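Local coordinates for protein cytolethal distending toxin subunit A (Haemophilus ducreyi, PDB 1SR4) that probably forms, together with the C subunit, the lectin-like heterodimer that delivers the genotoxic B subunit into host cells, where the toxin causes distension and growth arrest, at residues F60-L71 with D190-V199; V121-I129 with Y173-C181. All coordinates share one frame; numbering follows the deposited sequence.

Overall arrangement
Both contacts belong to the beta-trefoil lectin domain, and their centres lie about 15 Å apart. Contact 1 is core: every residue that touches is buried, strands 62-65 and 189-196, far apart in sequence, pair there through a run of backbone hydrogen bonds, and the B and C subunits pack against it. Contact 2 lies nearer the surface, partly buried and touched by neither partner subunit; a hairpin meets a strand of another sheet through one direct backbone bond, a water and a few aliphatic groups. The two are tied together where Asn-67 ND2 reaches Ser-174 OG and Gln-191 NE2 reaches Val-180 O, both probable hydrogen bonds.

Contact 1 of 2, residues F60-L71 with D190-V199; sequences FMTLMGQNGALL and DQTWYLAPPV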
# COMPACT_ATOMS: atom_id res chain seq x y z
N PHE A 60 7.54 -6.48 -9.97
CA PHE A 60 8.40 -5.39 -10.37
C PHE A 60 7.78 -4.02 -10.27
O PHE A 60 6.57 -3.88 -10.16
CB PHE A 60 8.89 -5.66 -11.79
CG PHE A 60 9.61 -6.95 -11.91
CD1 PHE A 60 10.96 -7.04 -11.58
CD2 PHE A 60 8.93 -8.11 -12.25
CE1 PHE A 60 11.60 -8.27 -11.58
CE2 PHE A 60 9.57 -9.35 -12.26
CZ PHE A 60 10.91 -9.43 -11.92
N MET A 61 8.62 -3.01 -10.31
CA MET A 61 8.17 -1.63 -10.20
C MET A 61 9.23 -0.72 -10.78
O MET A 61 10.28 -1.19 -11.26
CB MET A 61 7.93 -1.30 -8.73
CG MET A 61 9.07 -1.73 -7.78
SD MET A 61 10.53 -0.67 -7.78
CE MET A 61 9.95 0.64 -6.70
N THR A 62 8.96 0.58 -10.77
CA THR A 62 9.96 1.55 -11.19
C THR A 62 10.10 2.61 -10.10
O THR A 62 9.19 2.79 -9.27
CB THR A 62 9.60 2.30 -12.49
OG1 THR A 62 8.30 2.89 -12.35
CG2 THR A 62 9.62 1.36 -13.71
N LEU A 63 11.24 3.27 -10.08
CA LEU A 63 11.51 4.35 -9.15
C LEU A 63 11.39 5.54 -10.10
O LEU A 63 12.20 5.69 -11.03
CB LEU A 63 12.93 4.24 -8.58
CG LEU A 63 13.08 3.00 -7.68
CD1 LEU A 63 14.54 2.78 -7.28
CD2 LEU A 63 12.19 3.20 -6.46
N MET A 64 10.36 6.35 -9.90
CA MET A 64 10.10 7.48 -10.78
C MET A 64 10.35 8.83 -10.13
O MET A 64 9.87 9.08 -9.03
CB MET A 64 8.62 7.42 -11.25
CG MET A 64 8.22 8.59 -12.17
SD MET A 64 6.42 8.72 -12.48
CE MET A 64 6.05 7.24 -13.44
N GLY A 65 11.12 9.69 -10.80
CA GLY A 65 11.38 11.00 -10.25
C GLY A 65 10.19 11.90 -10.51
O GLY A 65 9.26 11.52 -11.24
N GLN A 66 10.20 13.10 -9.95
CA GLN A 66 9.07 14.01 -10.09
C GLN A 66 8.85 14.49 -11.52
O GLN A 66 7.79 15.04 -11.85
CB GLN A 66 9.24 15.19 -9.15
CG GLN A 66 9.26 14.77 -7.69
CD GLN A 66 8.53 15.76 -6.84
OE1 GLN A 66 7.31 15.68 -6.70
NE2 GLN A 66 9.26 16.72 -6.29
N ASN A 67 9.86 14.26 -12.36
CA ASN A 67 9.83 14.67 -13.76
C ASN A 67 9.46 13.47 -14.65
O ASN A 67 9.50 13.55 -15.88
CB ASN A 67 11.20 15.23 -14.17
CG ASN A 67 12.30 14.20 -14.07
OD1 ASN A 67 12.10 13.10 -13.54
ND2 ASN A 67 13.49 14.55 -14.56
N GLY A 68 9.09 12.36 -14.00
CA GLY A 68 8.69 11.15 -14.71
C GLY A 68 9.83 10.23 -15.12
O GLY A 68 9.59 9.14 -15.65
N ALA A 69 11.07 10.67 -14.90
CA ALA A 69 12.23 9.89 -15.28
C ALA A 69 12.35 8.68 -14.36
O ALA A 69 12.17 8.80 -13.14
CB ALA A 69 13.50 10.75 -15.22
N LEU A 70 12.67 7.53 -14.94
CA LEU A 70 12.77 6.27 -14.20
C LEU A 70 14.23 5.84 -13.98
O LEU A 70 15.03 5.88 -14.91
CB LEU A 70 12.03 5.18 -15.00
CG LEU A 70 10.66 5.57 -15.57
CD1 LEU A 70 10.21 4.54 -16.63
CD2 LEU A 70 9.65 5.67 -14.44
N LEU A 71 14.58 5.47 -12.75
CA LEU A 71 15.94 5.02 -12.48
C LEU A 71 16.17 3.81 -13.38
O LEU A 71 15.40 2.85 -13.36
CB LEU A 71 16.10 4.59 -11.02
CG LEU A 71 17.55 4.17 -10.72
CD1 LEU A 71 18.50 5.42 -10.77
CD2 LEU A 71 17.61 3.52 -9.34
N ASP A 190 16.55 17.49 -6.85
CA ASP A 190 15.37 16.95 -6.17
C ASP A 190 15.76 15.59 -5.60
O ASP A 190 16.61 14.90 -6.18
CB ASP A 190 14.24 16.80 -7.19
CG ASP A 190 12.86 16.66 -6.55
OD1 ASP A 190 12.69 15.99 -5.50
OD2 ASP A 190 11.91 17.19 -7.15
N GLN A 191 15.17 15.22 -4.47
CA GLN A 191 15.49 13.93 -3.88
C GLN A 191 14.24 13.10 -3.65
O GLN A 191 14.29 12.08 -2.96
CB GLN A 191 16.25 14.10 -2.55
CG GLN A 191 17.59 14.81 -2.68
CD GLN A 191 18.34 14.89 -1.35
OE1 GLN A 191 17.73 15.07 -0.30
NE2 GLN A 191 19.67 14.75 -1.41
N THR A 192 13.11 13.51 -4.22
CA THR A 192 11.89 12.72 -4.01
C THR A 192 11.61 11.81 -5.20
O THR A 192 11.73 12.21 -6.36
CB THR A 192 10.64 13.60 -3.72
OG1 THR A 192 10.54 14.64 -4.68
CG2 THR A 192 10.74 14.25 -2.35
N TRP A 193 11.25 10.57 -4.87
CA TRP A 193 10.95 9.52 -5.83
C TRP A 193 9.60 8.90 -5.54
O TRP A 193 9.15 8.92 -4.39
CB TRP A 193 11.99 8.42 -5.72
CG TRP A 193 13.37 8.83 -6.13
CD1 TRP A 193 14.34 9.44 -5.35
CD2 TRP A 193 13.94 8.69 -7.43
NE1 TRP A 193 15.47 9.67 -6.11
CE2 TRP A 193 15.25 9.23 -7.39
CE3 TRP A 193 13.46 8.16 -8.64
CZ2 TRP A 193 16.09 9.24 -8.51
CZ3 TRP A 193 14.30 8.18 -9.76
CH2 TRP A 193 15.60 8.72 -9.68
N TYR A 194 8.95 8.35 -6.56
CA TYR A 194 7.67 7.66 -6.34
C TYR A 194 7.87 6.17 -6.58
O TYR A 194 8.63 5.76 -7.49
CB TYR A 194 6.57 8.15 -7.29
CG TYR A 194 6.52 9.65 -7.53
CD1 TYR A 194 6.46 10.55 -6.46
CD2 TYR A 194 6.50 10.16 -8.83
CE1 TYR A 194 6.37 11.96 -6.71
CE2 TYR A 194 6.42 11.54 -9.08
CZ TYR A 194 6.35 12.43 -8.02
OH TYR A 194 6.27 13.78 -8.29
N LEU A 195 7.20 5.35 -5.78
CA LEU A 195 7.24 3.90 -5.94
C LEU A 195 6.12 3.72 -6.95
O LEU A 195 4.94 3.86 -6.62
CB LEU A 195 6.93 3.24 -4.58
CG LEU A 195 8.01 3.63 -3.54
CD1 LEU A 195 7.63 3.20 -2.14
CD2 LEU A 195 9.32 3.01 -3.96
N ALA A 196 6.48 3.40 -8.19
CA ALA A 196 5.52 3.33 -9.29
C ALA A 196 5.38 1.99 -10.00
O ALA A 196 6.22 1.10 -9.83
CB ALA A 196 5.88 4.45 -10.35
N PRO A 197 4.33 1.83 -10.83
CA PRO A 197 4.15 0.56 -11.55
C PRO A 197 5.31 0.39 -12.53
O PRO A 197 5.89 1.38 -12.99
CB PRO A 197 2.82 0.76 -12.30
CG PRO A 197 2.09 1.83 -11.49
CD PRO A 197 3.24 2.77 -11.13
N PRO A 198 5.65 -0.85 -12.85
CA PRO A 198 6.75 -1.14 -13.78
C PRO A 198 6.31 -0.74 -15.18
O PRO A 198 5.11 -0.59 -15.43
CB PRO A 198 6.92 -2.65 -13.65
CG PRO A 198 5.47 -3.12 -13.49
CD PRO A 198 4.92 -2.09 -12.48
N VAL A 199 7.26 -0.56 -16.10
CA VAL A 199 6.86 -0.27 -17.46
C VAL A 199 6.74 -1.64 -18.14
O VAL A 199 7.72 -2.20 -18.64
CB VAL A 199 7.84 0.66 -18.22
CG1 VAL A 199 7.48 2.12 -17.92
CG2 VAL A 199 9.27 0.39 -17.81
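Thr-62 to Met-64 pairs antiparallel with Tyr-194 to Ala-196, a pairing of the beta-trefoil fold that brings strand 62-65 to strand 189-196. Thr-62 and Ala-196 exchange N-H and C=O in both directions, and so do Met-64 and Tyr-194; the bond from Met-64 N to Tyr-194 O is almost straight at 176°. Beyond the ladder, Thr-62 OG1 sits between its own backbone N and carbonyl carbon (chi1 54°), which lets it donate to Pro-197 O at 2.9 Å.

On the Thr-62 face, Met-64 SD lies in the plane of the Tyr-194 ring at its edge, a Met-aromatic contact, 3.9 Å from CD2. The other face carries Leu-63 and Leu-195 side by side, with Trp-193 CE3 4.0 Å from Leu-63 CB.

Gln-66 has both ends of its amide engaged. NE2 donates to Asp-190 OD2 on the syn lone pair (2.8 Å) and also to Gly-151 O of the C subunit. Asp-190 OD1 takes two bonds from Thr-192, from N in an Asx turn and from OG1. Tyr-194 OH donates in the amide plane to a lone pair of Gln-66 OE1 at 2.7 Å, with ring and amide planes 84° apart.

Contact 2 of 2, residues V121-I129 with Y173-C181; sequences VEAYGNGLI and YSTVTLSVC
Ala-123, on the strand leading into the type II' turn Tyr-124 to Gly-127, sets its CB 3.8 Å from Leu-178 CD1. This turn closes a hairpin, and two backbone bonds between Tyr-124 and Gly-127 hold its neck. Gly-125 occupies the turn at positive phi; its carbonyl oxygen takes a bond from Gln-159 NE2 and also lies near Leu-178 CD1.

Asn-126 makes the direct polar link across the contact. Its backbone O accepts from Leu-178 N at 3.0 Å, but the bond is bent (139° at the hydrogen) and the donor stands 66° out of the carbonyl plane. The same oxygen receives a CA-H...O contact from Thr-177, CA to O 3.1 Å. Asn-126 OD1 is hydrogen-bonded to Arg-161 NH2.

In this beta-trefoil, of the ricin B lectin type, the hairpin of strands 120-124 and 127-131 thus leans on strand 176-179, which pairs with 162-165 in a separate two-stranded sheet. The axes of 127-129 and 176-179 are well away from antiparallel, and no ladder forms between them.

Gly-127 comes close to the backbone of Thr-177, CA to CA 4.0 Å, while its carbonyl O, already bonded to Tyr-124 N, faces Leu-178 CD1 at 3.4 Å. Leu-178 puts CG opposite its carbonyl carbon and beside its N (chi1 -72°), which carries CD1 to Gly-127 O and Ala-123 CB, while CD2 turns to Leu-128.

At Leu-128 a water bridges the two segments: it accepts from Leu-128 N at 2.8 Å and is placed to donate to Val-176 O. Beside this bridge the Leu-128 and Val-176 side chains cross at a slant, CD1 of Leu-128 4.0 Å from CG1 of Val-176, and Val-163 of strand 162-165 and Leu-82 of strand 82-86 also pack against Leu-128.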
# COMPACT_ATOMS: atom_id res chain seq x y z
N VAL A 121 21.17 -2.59 -7.59
CA VAL A 121 21.50 -1.18 -7.52
C VAL A 121 22.55 -1.10 -6.43
O VAL A 121 22.39 -1.75 -5.38
CB VAL A 121 20.28 -0.30 -7.11
CG1 VAL A 121 20.76 1.09 -6.71
CG2 VAL A 121 19.26 -0.20 -8.29
N GLU A 122 23.60 -0.33 -6.65
CA GLU A 122 24.68 -0.21 -5.66
C GLU A 122 25.24 1.22 -5.57
O GLU A 122 25.56 1.84 -6.59
CB GLU A 122 25.82 -1.17 -6.04
CG GLU A 122 26.90 -1.27 -4.96
CD GLU A 122 27.96 -2.30 -5.28
OE1 GLU A 122 27.62 -3.40 -5.77
OE2 GLU A 122 29.15 -2.01 -5.01
N ALA A 123 25.36 1.74 -4.35
CA ALA A 123 25.91 3.08 -4.16
C ALA A 123 27.41 2.96 -4.43
O ALA A 123 28.08 2.08 -3.89
CB ALA A 123 25.68 3.56 -2.73
N TYR A 124 27.93 3.86 -5.26
CA TYR A 124 29.35 3.87 -5.61
C TYR A 124 29.80 5.29 -5.95
O TYR A 124 29.17 5.97 -6.79
CB TYR A 124 29.61 2.95 -6.81
CG TYR A 124 31.02 3.10 -7.33
CD1 TYR A 124 32.09 2.50 -6.67
CD2 TYR A 124 31.29 3.93 -8.42
CE1 TYR A 124 33.40 2.73 -7.06
CE2 TYR A 124 32.59 4.17 -8.83
CZ TYR A 124 33.65 3.57 -8.14
OH TYR A 124 34.94 3.83 -8.52
N GLY A 125 30.88 5.75 -5.32
CA GLY A 125 31.36 7.10 -5.57
C GLY A 125 30.23 8.09 -5.33
O GLY A 125 29.57 8.04 -4.29
N ASN A 126 30.00 9.00 -6.28
CA ASN A 126 28.93 9.99 -6.14
C ASN A 126 27.67 9.63 -6.91
O ASN A 126 26.94 10.52 -7.33
CB ASN A 126 29.39 11.37 -6.61
CG ASN A 126 30.53 11.92 -5.77
OD1 ASN A 126 30.63 11.64 -4.58
ND2 ASN A 126 31.38 12.72 -6.40
N GLY A 127 27.40 8.34 -7.11
CA GLY A 127 26.21 7.95 -7.85
C GLY A 127 25.79 6.51 -7.58
O GLY A 127 26.08 5.96 -6.53
N LEU A 128 25.12 5.91 -8.55
CA LEU A 128 24.67 4.53 -8.40
C LEU A 128 25.14 3.74 -9.61
O LEU A 128 25.23 4.27 -10.69
CB LEU A 128 23.13 4.47 -8.35
CG LEU A 128 22.38 5.18 -7.22
CD1 LEU A 128 20.87 5.09 -7.50
CD2 LEU A 128 22.72 4.55 -5.85
N ILE A 129 25.41 2.45 -9.41
CA ILE A 129 25.80 1.57 -10.51
C ILE A 129 24.96 0.33 -10.28
O ILE A 129 24.14 0.32 -9.37
CB ILE A 129 27.29 1.17 -10.45
CG1 ILE A 129 27.57 0.37 -9.17
CG2 ILE A 129 28.18 2.42 -10.55
CD1 ILE A 129 29.00 -0.16 -9.05
N TYR A 173 17.73 12.62 -20.18
CA TYR A 173 17.83 12.08 -18.85
C TYR A 173 18.20 13.04 -17.74
O TYR A 173 18.73 14.14 -17.97
CB TYR A 173 18.91 11.01 -18.87
CG TYR A 173 20.21 11.57 -19.42
CD1 TYR A 173 21.10 12.29 -18.59
CD2 TYR A 173 20.54 11.43 -20.77
CE1 TYR A 173 22.28 12.85 -19.11
CE2 TYR A 173 21.72 11.98 -21.29
CZ TYR A 173 22.58 12.68 -20.46
OH TYR A 173 23.75 13.19 -20.99
N SER A 174 17.96 12.55 -16.53
CA SER A 174 18.33 13.25 -15.32
C SER A 174 19.60 12.53 -14.88
O SER A 174 19.72 11.31 -15.06
CB SER A 174 17.25 13.11 -14.24
OG SER A 174 16.16 13.99 -14.50
N THR A 175 20.55 13.28 -14.35
CA THR A 175 21.81 12.72 -13.87
C THR A 175 21.54 12.33 -12.43
O THR A 175 20.99 13.11 -11.66
CB THR A 175 22.92 13.78 -13.94
OG1 THR A 175 23.00 14.26 -15.29
CG2 THR A 175 24.28 13.20 -13.53
N VAL A 176 21.93 11.11 -12.06
CA VAL A 176 21.68 10.59 -10.72
C VAL A 176 22.94 10.59 -9.86
O VAL A 176 23.95 9.99 -10.21
CB VAL A 176 21.12 9.16 -10.82
CG1 VAL A 176 20.79 8.62 -9.43
CG2 VAL A 176 19.86 9.16 -11.72
N THR A 177 22.87 11.26 -8.71
CA THR A 177 24.03 11.35 -7.84
C THR A 177 23.62 11.05 -6.41
O THR A 177 22.45 10.79 -6.13
CB THR A 177 24.62 12.78 -7.87
OG1 THR A 177 23.61 13.72 -7.48
CG2 THR A 177 25.10 13.15 -9.28
N LEU A 178 24.60 11.11 -5.51
CA LEU A 178 24.37 10.91 -4.09
C LEU A 178 24.84 12.19 -3.40
O LEU A 178 25.94 12.68 -3.68
CB LEU A 178 25.17 9.73 -3.56
CG LEU A 178 24.67 8.35 -4.00
CD1 LEU A 178 25.61 7.27 -3.48
CD2 LEU A 178 23.26 8.15 -3.45
N SER A 179 24.01 12.76 -2.53
CA SER A 179 24.42 13.97 -1.81
C SER A 179 23.72 14.05 -0.46
O SER A 179 22.90 13.20 -0.13
CB SER A 179 24.15 15.23 -2.65
OG SER A 179 22.78 15.37 -2.94
N VAL A 180 24.03 15.08 0.31
CA VAL A 180 23.45 15.22 1.64
C VAL A 180 21.92 15.14 1.57
O VAL A 180 21.29 15.75 0.70
CB VAL A 180 23.91 16.54 2.32
CG1 VAL A 180 23.45 17.75 1.51
CG2 VAL A 180 23.39 16.61 3.74
N CYS A 181 21.33 14.40 2.49
CA CYS A 181 19.88 14.24 2.53
C CYS A 181 19.15 15.44 3.10
O CYS A 181 18.92 15.50 4.29
CB CYS A 181 19.50 13.02 3.37
SG CYS A 181 20.22 11.44 2.80
O HOH W 1 24.32 7.32 -10.85